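Local coordinates for protein malate dehydrogenase (PDB 1V9N) that catalyses the NAD-dependent oxidation of (S)-malate to oxaloacetate as a homodimer of the LDH2/MDH2 family, and is seen here with bound NADPH, at residues F22-L27 against E35-V40; A41-M46 against L96-G101; R59-V64 against L345-E350; V80-E83 against A88-D91; K106-K111 against F282-I287. All blocks are in the same frame, centred on the assembly; numbering follows the deposited sequence.

Interaction 1 (F22-L27 against E35-V40); sequences FIVRVL and EDAKIV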
# COMPACT_ATOMS: atom_id res chain seq x y z
N PHE A 22 -21.38 13.30 -25.18
CA PHE A 22 -20.52 13.09 -26.34
C PHE A 22 -19.95 11.67 -26.28
O PHE A 22 -20.12 10.88 -27.21
CB PHE A 22 -19.38 14.10 -26.36
CG PHE A 22 -18.30 13.76 -27.34
CD1 PHE A 22 -18.54 13.80 -28.70
CD2 PHE A 22 -17.04 13.36 -26.89
CE1 PHE A 22 -17.55 13.44 -29.61
CE2 PHE A 22 -16.04 12.99 -27.79
CZ PHE A 22 -16.30 13.03 -29.15
N ILE A 23 -19.27 11.37 -25.17
CA ILE A 23 -18.66 10.05 -24.98
C ILE A 23 -19.68 8.95 -25.22
O ILE A 23 -19.39 7.96 -25.90
CB ILE A 23 -18.08 9.90 -23.55
CG1 ILE A 23 -16.95 10.90 -23.34
CG2 ILE A 23 -17.55 8.48 -23.34
CD1 ILE A 23 -16.47 11.00 -21.91
N VAL A 24 -20.87 9.11 -24.65
CA VAL A 24 -21.94 8.13 -24.80
C VAL A 24 -22.37 7.97 -26.26
O VAL A 24 -22.69 6.86 -26.70
CB VAL A 24 -23.17 8.50 -23.93
CG1 VAL A 24 -24.33 7.56 -24.23
CG2 VAL A 24 -22.80 8.40 -22.45
N ARG A 25 -22.38 9.08 -27.01
CA ARG A 25 -22.76 9.03 -28.42
C ARG A 25 -21.77 8.18 -29.21
O ARG A 25 -22.16 7.28 -29.95
CB ARG A 25 -22.76 10.44 -29.05
CG ARG A 25 -24.01 11.25 -28.82
CD ARG A 25 -24.13 12.33 -29.89
NE ARG A 25 -23.09 13.35 -29.81
CZ ARG A 25 -22.99 14.24 -28.83
NH1 ARG A 25 -23.87 14.23 -27.84
NH2 ARG A 25 -22.02 15.14 -28.83
N VAL A 26 -20.49 8.48 -29.04
CA VAL A 26 -19.43 7.75 -29.72
C VAL A 26 -19.46 6.26 -29.41
O VAL A 26 -19.46 5.42 -30.31
CB VAL A 26 -18.05 8.31 -29.33
CG1 VAL A 26 -16.94 7.47 -29.97
CG2 VAL A 26 -17.93 9.76 -29.76
N LEU A 27 -19.51 5.93 -28.12
CA LEU A 27 -19.51 4.54 -27.69
C LEU A 27 -20.71 3.73 -28.16
O LEU A 27 -20.55 2.60 -28.60
CB LEU A 27 -19.37 4.46 -26.16
CG LEU A 27 -18.06 5.02 -25.60
CD1 LEU A 27 -18.06 4.91 -24.09
CD2 LEU A 27 -16.86 4.26 -26.18
N GLU A 35 -25.97 1.33 -21.33
CA GLU A 35 -25.65 1.36 -19.90
C GLU A 35 -24.15 1.21 -19.67
O GLU A 35 -23.60 1.82 -18.75
CB GLU A 35 -26.42 0.27 -19.15
CG GLU A 35 -27.92 0.51 -19.11
CD GLU A 35 -28.28 1.93 -18.66
OE1 GLU A 35 -27.88 2.33 -17.54
OE2 GLU A 35 -28.96 2.65 -19.43
N ASP A 36 -23.49 0.42 -20.50
CA ASP A 36 -22.05 0.23 -20.36
C ASP A 36 -21.34 1.50 -20.81
O ASP A 36 -20.33 1.88 -20.24
CB ASP A 36 -21.58 -0.97 -21.18
CG ASP A 36 -22.07 -2.29 -20.62
OD1 ASP A 36 -22.52 -2.31 -19.45
OD2 ASP A 36 -21.99 -3.32 -21.33
N ALA A 37 -21.90 2.17 -21.82
CA ALA A 37 -21.32 3.41 -22.33
C ALA A 37 -21.38 4.48 -21.25
O ALA A 37 -20.47 5.29 -21.10
CB ALA A 37 -22.09 3.89 -23.57
N LYS A 38 -22.48 4.49 -20.50
CA LYS A 38 -22.65 5.46 -19.41
C LYS A 38 -21.65 5.23 -18.28
O LYS A 38 -21.20 6.17 -17.64
CB LYS A 38 -24.09 5.40 -18.88
CG LYS A 38 -25.13 5.86 -19.89
CD LYS A 38 -26.54 5.87 -19.31
CE LYS A 38 -27.54 6.39 -20.32
NZ LYS A 38 -28.92 6.46 -19.77
N ILE A 39 -21.29 3.97 -18.04
CA ILE A 39 -20.31 3.65 -17.00
C ILE A 39 -18.94 4.16 -17.43
O ILE A 39 -18.23 4.78 -16.64
CB ILE A 39 -20.23 2.13 -16.74
CG1 ILE A 39 -21.53 1.64 -16.08
CG2 ILE A 39 -19.04 1.81 -15.86
CD1 ILE A 39 -21.66 0.13 -16.01
N VAL A 40 -18.57 3.91 -18.68
CA VAL A 40 -17.28 4.38 -19.18
C VAL A 40 -17.21 5.91 -19.12
O VAL A 40 -16.23 6.48 -18.63
CB VAL A 40 -17.04 3.91 -20.64
CG1 VAL A 40 -15.70 4.42 -21.14
CG2 VAL A 40 -17.09 2.39 -20.71
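V24 and A37 mark the closest backbone pairing, with 5.4 Å between V24 CA and A37 CA. The helical segments 22-27 and 35-40 approach to 8.7 Å between axes and run at 137° to each other, between crosswise and antiparallel. The small A37 fills the place where the backbones draw near: its methyl points at the facing helix and lies against the base of L27, with L27 CB 3.8 Å from A37 CB. Beyond this point the isobutyl group of L27 crosses the valine of the next turn, and L27 CD1 reaches V40 CB at 3.7 Å. CG of L27 stands anti to its carbonyl carbon (chi1 -63°), which carries CD1 forward along the facing helix. This is a helical hairpin, helix 16-29 turning through a short link into helix 34-49. V24 closes its outer side: CG2 meets the backbone of the next helix, 4.1 Å from A37 O, and lies near the aliphatic stem of K38, while CG1 is 4.3 Å from A37 CB. No hydrogen bond or salt bridge crosses the contact. One turn back, I23 points the same way and packs on A41 and V45 further along helix 34-49, whereas V40 also rests on L96 and Q98.

Interaction 2 (A41-M46 against L96-G101); sequences ADNLVM and LGQVVG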
# COMPACT_ATOMS: atom_id res chain seq x y z
N ALA A 41 -18.26 6.56 -19.61
CA ALA A 41 -18.31 8.02 -19.61
C ALA A 41 -18.19 8.58 -18.19
O ALA A 41 -17.45 9.53 -17.95
CB ALA A 41 -19.61 8.49 -20.26
N ASP A 42 -18.93 7.98 -17.26
CA ASP A 42 -18.90 8.40 -15.87
C ASP A 42 -17.47 8.34 -15.33
O ASP A 42 -17.00 9.26 -14.67
CB ASP A 42 -19.80 7.48 -15.03
CG ASP A 42 -19.98 7.98 -13.61
OD1 ASP A 42 -20.49 7.20 -12.77
OD2 ASP A 42 -19.63 9.14 -13.32
N ASN A 43 -16.77 7.25 -15.64
CA ASN A 43 -15.40 7.06 -15.19
C ASN A 43 -14.42 8.06 -15.83
O ASN A 43 -13.59 8.65 -15.13
CB ASN A 43 -14.95 5.62 -15.48
CG ASN A 43 -13.47 5.41 -15.31
OD1 ASN A 43 -12.68 5.74 -16.20
ND2 ASN A 43 -13.07 4.85 -14.17
N LEU A 44 -14.52 8.25 -17.14
CA LEU A 44 -13.63 9.17 -17.83
C LEU A 44 -13.92 10.63 -17.45
O LEU A 44 -13.00 11.43 -17.31
CB LEU A 44 -13.74 9.00 -19.35
CG LEU A 44 -13.28 7.66 -19.93
CD1 LEU A 44 -13.40 7.68 -21.45
CD2 LEU A 44 -11.84 7.40 -19.52
N VAL A 45 -15.20 10.96 -17.30
CA VAL A 45 -15.58 12.33 -16.94
C VAL A 45 -15.14 12.65 -15.52
O VAL A 45 -14.71 13.77 -15.24
CB VAL A 45 -17.11 12.54 -17.08
CG1 VAL A 45 -17.50 13.92 -16.56
CG2 VAL A 45 -17.51 12.42 -18.55
N MSE A 46 -15.23 11.68 -14.62
CA MSE A 46 -14.81 11.91 -13.25
C MSE A 46 -13.33 12.27 -13.24
O MSE A 46 -12.91 13.16 -12.50
CB MSE A 46 -15.04 10.68 -12.38
CG MSE A 46 -14.55 10.89 -10.94
SE MSE A 46 -14.80 9.37 -9.78
CE MSE A 46 -16.70 9.54 -9.51
N LEU A 96 -14.68 -3.92 -21.58
CA LEU A 96 -14.12 -2.62 -21.21
C LEU A 96 -13.77 -2.72 -19.73
O LEU A 96 -14.51 -3.33 -18.96
CB LEU A 96 -15.17 -1.53 -21.42
CG LEU A 96 -15.47 -1.22 -22.89
CD1 LEU A 96 -16.87 -0.63 -23.03
CD2 LEU A 96 -14.39 -0.27 -23.41
N GLY A 97 -12.64 -2.14 -19.33
CA GLY A 97 -12.22 -2.20 -17.95
C GLY A 97 -13.23 -1.60 -16.99
O GLY A 97 -13.45 -2.12 -15.90
N GLN A 98 -13.84 -0.49 -17.40
CA GLN A 98 -14.85 0.19 -16.59
C GLN A 98 -16.04 -0.72 -16.29
O GLN A 98 -16.58 -0.70 -15.19
CB GLN A 98 -15.34 1.45 -17.31
CG GLN A 98 -14.31 2.58 -17.44
CD GLN A 98 -13.28 2.33 -18.53
OE1 GLN A 98 -13.39 1.40 -19.32
NE2 GLN A 98 -12.26 3.18 -18.58
N VAL A 99 -16.46 -1.51 -17.28
CA VAL A 99 -17.58 -2.43 -17.12
C VAL A 99 -17.19 -3.58 -16.20
O VAL A 99 -17.92 -3.91 -15.26
CB VAL A 99 -18.05 -3.00 -18.49
CG1 VAL A 99 -19.12 -4.07 -18.28
CG2 VAL A 99 -18.60 -1.88 -19.35
N VAL A 100 -16.03 -4.18 -16.46
CA VAL A 100 -15.54 -5.27 -15.63
C VAL A 100 -15.34 -4.79 -14.18
O VAL A 100 -15.76 -5.45 -13.23
CB VAL A 100 -14.20 -5.83 -16.18
CG1 VAL A 100 -13.63 -6.89 -15.22
CG2 VAL A 100 -14.42 -6.44 -17.57
N GLY A 101 -14.71 -3.63 -14.03
CA GLY A 101 -14.47 -3.07 -12.70
C GLY A 101 -15.74 -2.67 -11.97
O GLY A 101 -15.85 -2.83 -10.76
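The first turn of helix 97-115 comes up against the middle of helix 34-49 through one amide pair, N43 and Q98, in the buried interior of the subunit. The backbones stay well apart, N43 CA and Q98 CA being 7.0 Å from each other, and both side chains point into the gap. They cross at about a right angle, and the amide planes are turned 77° against each other. Carbon takes part in the touch: Q98 CG lies 3.6 Å from N43 CG and 3.7 Å from N43 CB. A bend at chi2 of Q98 (77°) folds the amide back beside the asparagine and brings Q98 NE2 to 3.5 Å from N43 OD1, an approach that is not a hydrogen bond. L96 is the N-cap residue of this helix, so Q98 belongs to its first turn, where the chain enters the long helix after the strand hairpin 79-91. L44 adds the end of its side chain, its CD2 standing 4.3 Å from Q98 NE2. That nitrogen makes a weak hydrogen bond to the hydroxyl of Y63, while Y134 of helix 132-139 packs on both N43 and Q98. V40 and I39, one turn earlier on helix 34-49, touch Q98 as well. The side chain of Q98 lies about 8 Å from the bound NADPH, near the cofactor without touching it.

Interaction 3 (R59-V64 against L345-E350); sequences RLKRYV and LEELNE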
# COMPACT_ATOMS: atom_id res chain seq x y z
N ARG A 59 -8.24 9.78 -23.39
CA ARG A 59 -8.02 8.35 -23.58
C ARG A 59 -9.18 7.68 -24.30
O ARG A 59 -9.26 6.46 -24.34
CB ARG A 59 -7.85 7.69 -22.22
CG ARG A 59 -6.83 8.37 -21.37
CD ARG A 59 -5.52 7.67 -21.53
NE ARG A 59 -5.12 7.03 -20.29
CZ ARG A 59 -4.05 6.26 -20.19
NH1 ARG A 59 -3.31 6.05 -21.27
NH2 ARG A 59 -3.71 5.72 -19.03
N LEU A 60 -10.09 8.48 -24.83
CA LEU A 60 -11.22 7.93 -25.54
C LEU A 60 -10.74 7.25 -26.82
O LEU A 60 -11.27 6.21 -27.22
CB LEU A 60 -12.23 9.02 -25.87
CG LEU A 60 -13.48 8.53 -26.60
CD1 LEU A 60 -14.28 7.62 -25.67
CD2 LEU A 60 -14.31 9.73 -27.04
N LYS A 61 -9.73 7.83 -27.46
CA LYS A 61 -9.20 7.27 -28.69
C LYS A 61 -8.64 5.86 -28.46
O LYS A 61 -8.64 5.03 -29.37
CB LYS A 61 -8.10 8.17 -29.26
CG LYS A 61 -6.87 8.28 -28.38
CD LYS A 61 -5.79 9.13 -29.03
CE LYS A 61 -4.53 9.17 -28.19
NZ LYS A 61 -3.45 9.96 -28.84
N ARG A 62 -8.15 5.62 -27.25
CA ARG A 62 -7.60 4.32 -26.88
C ARG A 62 -8.69 3.26 -26.87
O ARG A 62 -8.51 2.16 -27.41
CB ARG A 62 -6.95 4.40 -25.49
CG ARG A 62 -6.47 3.07 -24.93
CD ARG A 62 -5.85 3.21 -23.54
NE ARG A 62 -5.16 1.99 -23.14
CZ ARG A 62 -4.28 1.90 -22.14
NH1 ARG A 62 -3.98 2.98 -21.43
NH2 ARG A 62 -3.70 0.74 -21.87
N TYR A 63 -9.82 3.59 -26.26
CA TYR A 63 -10.94 2.65 -26.19
C TYR A 63 -11.60 2.48 -27.55
O TYR A 63 -12.02 1.38 -27.90
CB TYR A 63 -11.96 3.11 -25.15
CG TYR A 63 -11.35 3.33 -23.78
CD1 TYR A 63 -10.45 2.41 -23.24
CD2 TYR A 63 -11.65 4.47 -23.04
CE1 TYR A 63 -9.87 2.62 -21.99
CE2 TYR A 63 -11.08 4.68 -21.78
CZ TYR A 63 -10.19 3.75 -21.27
OH TYR A 63 -9.64 3.96 -20.02
N VAL A 64 -11.70 3.57 -28.30
CA VAL A 64 -12.29 3.53 -29.64
C VAL A 64 -11.49 2.56 -30.51
O VAL A 64 -12.06 1.67 -31.14
CB VAL A 64 -12.28 4.92 -30.32
CG1 VAL A 64 -12.58 4.78 -31.81
CG2 VAL A 64 -13.31 5.83 -29.66
N LEU A 345 -9.22 18.46 -27.98
CA LEU A 345 -10.56 18.78 -28.47
C LEU A 345 -10.65 18.51 -29.97
O LEU A 345 -11.69 18.05 -30.46
CB LEU A 345 -10.88 20.25 -28.19
CG LEU A 345 -12.31 20.70 -28.50
CD1 LEU A 345 -13.29 19.92 -27.65
CD2 LEU A 345 -12.44 22.19 -28.23
N GLU A 346 -9.57 18.80 -30.69
CA GLU A 346 -9.53 18.57 -32.14
C GLU A 346 -9.62 17.06 -32.36
O GLU A 346 -10.36 16.59 -33.23
CB GLU A 346 -8.21 19.09 -32.71
CG GLU A 346 -8.03 20.60 -32.59
CD GLU A 346 -6.62 21.07 -32.97
OE1 GLU A 346 -6.39 22.29 -33.02
OE2 GLU A 346 -5.74 20.20 -33.19
N GLU A 347 -8.87 16.33 -31.56
CA GLU A 347 -8.83 14.87 -31.61
C GLU A 347 -10.22 14.27 -31.42
O GLU A 347 -10.61 13.35 -32.13
CB GLU A 347 -7.86 14.37 -30.54
CG GLU A 347 -7.77 12.87 -30.36
CD GLU A 347 -6.81 12.49 -29.25
OE1 GLU A 347 -5.59 12.75 -29.40
OE2 GLU A 347 -7.26 11.95 -28.21
N LEU A 348 -10.96 14.79 -30.45
CA LEU A 348 -12.30 14.29 -30.16
C LEU A 348 -13.28 14.56 -31.30
O LEU A 348 -14.16 13.74 -31.58
CB LEU A 348 -12.84 14.91 -28.87
CG LEU A 348 -12.05 14.59 -27.59
CD1 LEU A 348 -12.75 15.22 -26.39
CD2 LEU A 348 -11.95 13.08 -27.41
N ASN A 349 -13.15 15.71 -31.96
CA ASN A 349 -14.04 16.02 -33.07
C ASN A 349 -13.71 15.15 -34.28
O ASN A 349 -14.60 14.80 -35.05
CB ASN A 349 -13.95 17.51 -33.43
CG ASN A 349 -14.66 18.39 -32.42
OD1 ASN A 349 -15.81 18.13 -32.06
ND2 ASN A 349 -13.99 19.45 -31.96
N GLU A 350 -12.44 14.78 -34.42
CA GLU A 350 -12.03 13.91 -35.52
C GLU A 350 -12.65 12.53 -35.28
O GLU A 350 -13.12 11.87 -36.21
CB GLU A 350 -10.51 13.80 -35.57
CG GLU A 350 -9.97 12.82 -36.61
CD GLU A 350 -10.40 13.16 -38.03
OE1 GLU A 350 -11.61 13.07 -38.33
OE2 GLU A 350 -9.52 13.53 -38.84
O HOH W 1 -9.34 10.71 -27.10
O HOH W 2 -4.81 11.53 -31.51
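K61 and E347 form a solvent-bridged ion pair beside a leucine contact, L60 with L348, where the start of helix 60-69 meets the C-terminal helix 342-355. K61 CA and L348 CA are 7.8 Å apart, and side chains and water span the interval. On the inner side L60 and L348 cross at about a right angle and touch methyl to methyl, with 4.1 Å between L60 CD2 and L348 CD2; F22 of helix 16-29 packs against both. On the outer side the lysine lies across the carboxylate. Its CG sits between the backbone N and the carbonyl carbon (chi1 65°), and the extended chain beyond it passes E347, K61 CD coming within 3.3 Å of E347 OE2. The ammonium then pairs with the other oxygen, K61 NZ to E347 OE1 being 3.6 Å. Each carboxylate oxygen also accepts a hydrogen bond from a water. Water 1 donates to E347 OE2 (2.7 Å) and accepts from K61 N (2.9 Å), so the carboxylate reaches a backbone N-H in the helix's first turn. Water 2 donates to E347 OE1 (2.6 Å) and has a weak bond from K61 NZ. R59 is the N-cap residue, and a negative charge near this end probably suits the helix dipole. The arrangement is that of a helix pair with an apolar inner edge and a charged, hydrated outer side, where the chain's last helix packs on its N-terminal helices.

Interaction 4 (V80-E83 against A88-D91); sequences VIRE and ALID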
# COMPACT_ATOMS: atom_id res chain seq x y z
N VAL A 80 -17.83 -15.74 -13.22
CA VAL A 80 -17.27 -16.03 -11.90
C VAL A 80 -16.56 -17.38 -12.00
O VAL A 80 -17.19 -18.39 -12.30
CB VAL A 80 -18.38 -16.12 -10.84
CG1 VAL A 80 -17.78 -16.49 -9.49
CG2 VAL A 80 -19.11 -14.78 -10.74
N ILE A 81 -15.26 -17.39 -11.76
CA ILE A 81 -14.45 -18.61 -11.83
C ILE A 81 -14.47 -19.37 -10.49
O ILE A 81 -14.70 -20.57 -10.46
CB ILE A 81 -12.98 -18.29 -12.18
CG1 ILE A 81 -12.91 -17.48 -13.47
CG2 ILE A 81 -12.19 -19.58 -12.32
CD1 ILE A 81 -13.52 -18.16 -14.67
N ARG A 82 -14.21 -18.64 -9.41
CA ARG A 82 -14.22 -19.21 -8.06
C ARG A 82 -15.00 -18.22 -7.21
O ARG A 82 -14.98 -17.02 -7.48
CB ARG A 82 -12.80 -19.35 -7.49
CG ARG A 82 -11.90 -20.38 -8.18
CD ARG A 82 -12.47 -21.79 -8.09
NE ARG A 82 -12.58 -22.26 -6.71
CZ ARG A 82 -11.56 -22.67 -5.97
NH1 ARG A 82 -10.33 -22.68 -6.46
NH2 ARG A 82 -11.76 -23.08 -4.72
N GLU A 83 -15.68 -18.71 -6.18
CA GLU A 83 -16.45 -17.81 -5.35
C GLU A 83 -16.74 -18.36 -3.96
O GLU A 83 -16.77 -19.58 -3.74
CB GLU A 83 -17.76 -17.45 -6.06
CG GLU A 83 -18.74 -16.63 -5.22
CD GLU A 83 -19.94 -16.15 -6.02
OE1 GLU A 83 -20.57 -16.98 -6.71
OE2 GLU A 83 -20.25 -14.94 -5.96
N ALA A 88 -14.56 -13.57 -4.74
CA ALA A 88 -14.85 -14.06 -6.08
C ALA A 88 -13.67 -13.79 -7.01
O ALA A 88 -12.95 -12.79 -6.87
CB ALA A 88 -16.11 -13.41 -6.62
N LEU A 89 -13.47 -14.70 -7.95
CA LEU A 89 -12.43 -14.56 -8.96
C LEU A 89 -13.22 -14.43 -10.26
O LEU A 89 -13.97 -15.33 -10.63
CB LEU A 89 -11.52 -15.79 -8.98
CG LEU A 89 -10.55 -15.91 -10.16
CD1 LEU A 89 -9.75 -14.63 -10.32
CD2 LEU A 89 -9.62 -17.10 -9.93
N ILE A 90 -13.06 -13.30 -10.92
CA ILE A 90 -13.79 -12.99 -12.14
C ILE A 90 -12.91 -12.95 -13.39
O ILE A 90 -11.76 -12.54 -13.33
CB ILE A 90 -14.45 -11.59 -12.02
CG1 ILE A 90 -15.38 -11.53 -10.80
CG2 ILE A 90 -15.16 -11.22 -13.31
CD1 ILE A 90 -16.50 -12.53 -10.80
N ASP A 91 -13.48 -13.38 -14.52
CA ASP A 91 -12.76 -13.31 -15.80
C ASP A 91 -13.56 -12.28 -16.61
O ASP A 91 -14.75 -12.49 -16.89
CB ASP A 91 -12.74 -14.66 -16.52
CG ASP A 91 -11.84 -14.63 -17.76
OD1 ASP A 91 -12.20 -13.93 -18.73
OD2 ASP A 91 -10.77 -15.29 -17.75
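Peptide planes are the flat groups that meet as I81 and R82 face L89. I81 N donates to L89 O at 2.7 Å, almost in line with the carbonyl (C=O...N angle 170°). The R82 carbonyl is met less squarely: L89 N binds R82 O at 2.8 Å from a position tilted 25° out of its plane. R82 O also receives a CA-H...O contact from A88 CA at 3.3 Å. V80, E83, A88 and I90 carry their side chains on one face of the hairpin, R82 and L89 on the other. Two residues, I81 and R82, stand against the single L89, which makes a classic beta bulge in the antiparallel hairpin of strands 79-84 and 87-91; V80-I90 and E83-A88 are the non-hydrogen-bonded pairs around it. The extra residue, I81, packs its CB 4.0 Å from L89 CG and brings CD1 to within 4.0 Å of D91 CB. On the V80-I90 face I90 turns its CG1 away from its carbonyl carbon and curls back at chi2 (-59°), so that I90 CD1 presses on V80 CG2 at a tight 3.4 Å. The charged ends of E83 and D91 are taken up within the subunit: E83 forms a salt bridge with K111, D91 one with R123, and D91 OD1 hydrogen-bonds to N124 and the backbone N of D93. Strand 87-91 continues the sheet into strand 117-125. On the R82-L89 face the second subunit arrives, E288 O of that chain accepting from R82 NH1 and I291 of that chain packing on L89.

Interaction 5 (K106-K111 against F282-I287); sequences KLAIKK and FMVIDI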
# COMPACT_ATOMS: atom_id res chain seq x y z
N LYS A 106 -19.30 -3.88 -7.60
CA LYS A 106 -20.68 -4.03 -7.13
C LYS A 106 -20.80 -5.35 -6.38
O LYS A 106 -21.46 -5.43 -5.35
CB LYS A 106 -21.66 -4.04 -8.31
CG LYS A 106 -22.02 -2.67 -8.86
CD LYS A 106 -22.81 -1.86 -7.83
CE LYS A 106 -23.20 -0.49 -8.37
NZ LYS A 106 -24.05 0.28 -7.41
N LEU A 107 -20.15 -6.40 -6.88
CA LEU A 107 -20.19 -7.71 -6.23
C LEU A 107 -19.45 -7.68 -4.90
O LEU A 107 -19.89 -8.29 -3.92
CB LEU A 107 -19.59 -8.78 -7.14
CG LEU A 107 -19.53 -10.20 -6.55
CD1 LEU A 107 -20.95 -10.71 -6.28
CD2 LEU A 107 -18.81 -11.12 -7.52
N ALA A 108 -18.31 -6.99 -4.86
CA ALA A 108 -17.54 -6.90 -3.62
C ALA A 108 -18.37 -6.18 -2.55
O ALA A 108 -18.38 -6.58 -1.39
CB ALA A 108 -16.23 -6.14 -3.88
N ILE A 109 -19.05 -5.11 -2.94
CA ILE A 109 -19.89 -4.34 -2.02
C ILE A 109 -21.02 -5.23 -1.48
O ILE A 109 -21.33 -5.20 -0.29
CB ILE A 109 -20.47 -3.09 -2.73
CG1 ILE A 109 -19.36 -2.07 -2.95
CG2 ILE A 109 -21.61 -2.48 -1.90
CD1 ILE A 109 -19.73 -0.94 -3.91
N LYS A 110 -21.62 -6.03 -2.36
CA LYS A 110 -22.71 -6.92 -1.95
C LYS A 110 -22.22 -7.95 -0.93
O LYS A 110 -22.88 -8.19 0.08
CB LYS A 110 -23.28 -7.65 -3.17
CG LYS A 110 -24.47 -8.55 -2.84
CD LYS A 110 -25.06 -9.16 -4.10
CE LYS A 110 -26.37 -9.88 -3.81
NZ LYS A 110 -27.05 -10.33 -5.06
N LYS A 111 -21.06 -8.54 -1.18
CA LYS A 111 -20.52 -9.53 -0.27
C LYS A 111 -20.16 -8.92 1.08
O LYS A 111 -20.40 -9.52 2.12
CB LYS A 111 -19.31 -10.22 -0.91
CG LYS A 111 -19.69 -11.16 -2.07
CD LYS A 111 -18.48 -11.88 -2.65
CE LYS A 111 -18.88 -12.85 -3.76
NZ LYS A 111 -19.71 -13.99 -3.26
N PHE A 282 -10.16 -5.73 -6.04
CA PHE A 282 -11.18 -4.92 -5.38
C PHE A 282 -11.42 -5.48 -3.99
O PHE A 282 -11.54 -6.70 -3.81
CB PHE A 282 -12.49 -4.96 -6.18
CG PHE A 282 -12.35 -4.54 -7.61
CD1 PHE A 282 -12.28 -3.20 -7.96
CD2 PHE A 282 -12.24 -5.50 -8.62
CE1 PHE A 282 -12.11 -2.81 -9.29
CE2 PHE A 282 -12.06 -5.13 -9.95
CZ PHE A 282 -12.00 -3.78 -10.29
N MSE A 283 -11.48 -4.60 -3.01
CA MSE A 283 -11.71 -5.03 -1.64
C MSE A 283 -12.61 -4.04 -0.93
O MSE A 283 -12.39 -2.82 -0.98
CB MSE A 283 -10.39 -5.15 -0.89
CG MSE A 283 -10.54 -5.62 0.54
SE MSE A 283 -8.83 -5.66 1.40
CE MSE A 283 -9.24 -4.61 2.97
N VAL A 284 -13.62 -4.56 -0.25
CA VAL A 284 -14.56 -3.73 0.47
C VAL A 284 -14.68 -4.22 1.90
O VAL A 284 -14.75 -5.42 2.16
CB VAL A 284 -15.97 -3.76 -0.17
CG1 VAL A 284 -16.93 -2.87 0.59
CG2 VAL A 284 -15.87 -3.33 -1.62
N ILE A 285 -14.69 -3.27 2.83
CA ILE A 285 -14.85 -3.61 4.23
C ILE A 285 -16.11 -2.89 4.69
O ILE A 285 -16.19 -1.66 4.60
CB ILE A 285 -13.65 -3.13 5.08
CG1 ILE A 285 -12.37 -3.87 4.65
CG2 ILE A 285 -13.92 -3.38 6.56
CD1 ILE A 285 -11.12 -3.43 5.42
N ASP A 286 -17.10 -3.64 5.14
CA ASP A 286 -18.34 -3.02 5.61
C ASP A 286 -18.08 -2.51 7.02
O ASP A 286 -18.11 -3.27 7.99
CB ASP A 286 -19.50 -4.02 5.61
CG ASP A 286 -20.80 -3.39 6.10
OD1 ASP A 286 -21.13 -2.27 5.65
OD2 ASP A 286 -21.49 -4.01 6.93
N ILE A 287 -17.80 -1.22 7.12
CA ILE A 287 -17.50 -0.59 8.40
C ILE A 287 -18.45 -0.98 9.53
O ILE A 287 -18.01 -1.29 10.63
CB ILE A 287 -17.50 0.94 8.23
CG1 ILE A 287 -16.32 1.34 7.32
CG2 ILE A 287 -17.39 1.63 9.60
CD1 ILE A 287 -16.40 2.78 6.83
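V284 reaches across to A108 and I109 from near the C-terminal end of strand 278-285, and its side chain carries nearly all of the contact. V284 CA lies 5.9 Å from I109 CA, the nearest backbone approach. V284 CB already meets the helix, 3.9 Å from A108 O. From there the side chain forks: CG1 stands anti to the backbone N (chi1 -179°), which turns CG2 against the helix surface. V284 CG2 is the busy tip. It touches the methyl of A108, 3.6 Å from A108 CB, and at the same time sits 3.9 Å from I109 N, against the backbone between the two residues. I109 starts out away from the strand, yet bends its CG1 round to flank the same methyl, with I109 CG1 and V284 CG2 also 3.9 Å apart; the two side chains pass at a slant. No polar bond spans the interface. M105 and A112, a turn to each side on helix 97-115, complete the helical surface against V284, while A108 rests on V120 as well. Helix 97-115 thus lies across one side of the mixed sheet, where strand 278-285 runs between strands 117-125 and 144-149, and M283, pointing to the other side, packs on M283 of the second subunit.

Interactions 1, 2 and 5 are buried, while 3 and 4 combine an apolar inner part with charged, more open edges. Helix 34-49 serves both interaction 1 and interaction 2, and helix 97-115 carries the chain from interaction 2 to interaction 5, where F282 packs on G101. F22 and I23 of interaction 1 touch L60 of interaction 3, tying the N-terminal helices together. Interaction 4 is held by backbone bonds between strands, 1 and 5 by apolar packing, 2 by two crossed amide side chains with no hydrogen bond between them, and 3 by ions and water. A salt bridge, E83 to K111, joins 4 with 5, and both reach the second subunit; interaction 3 lies across the chain's centre from 5.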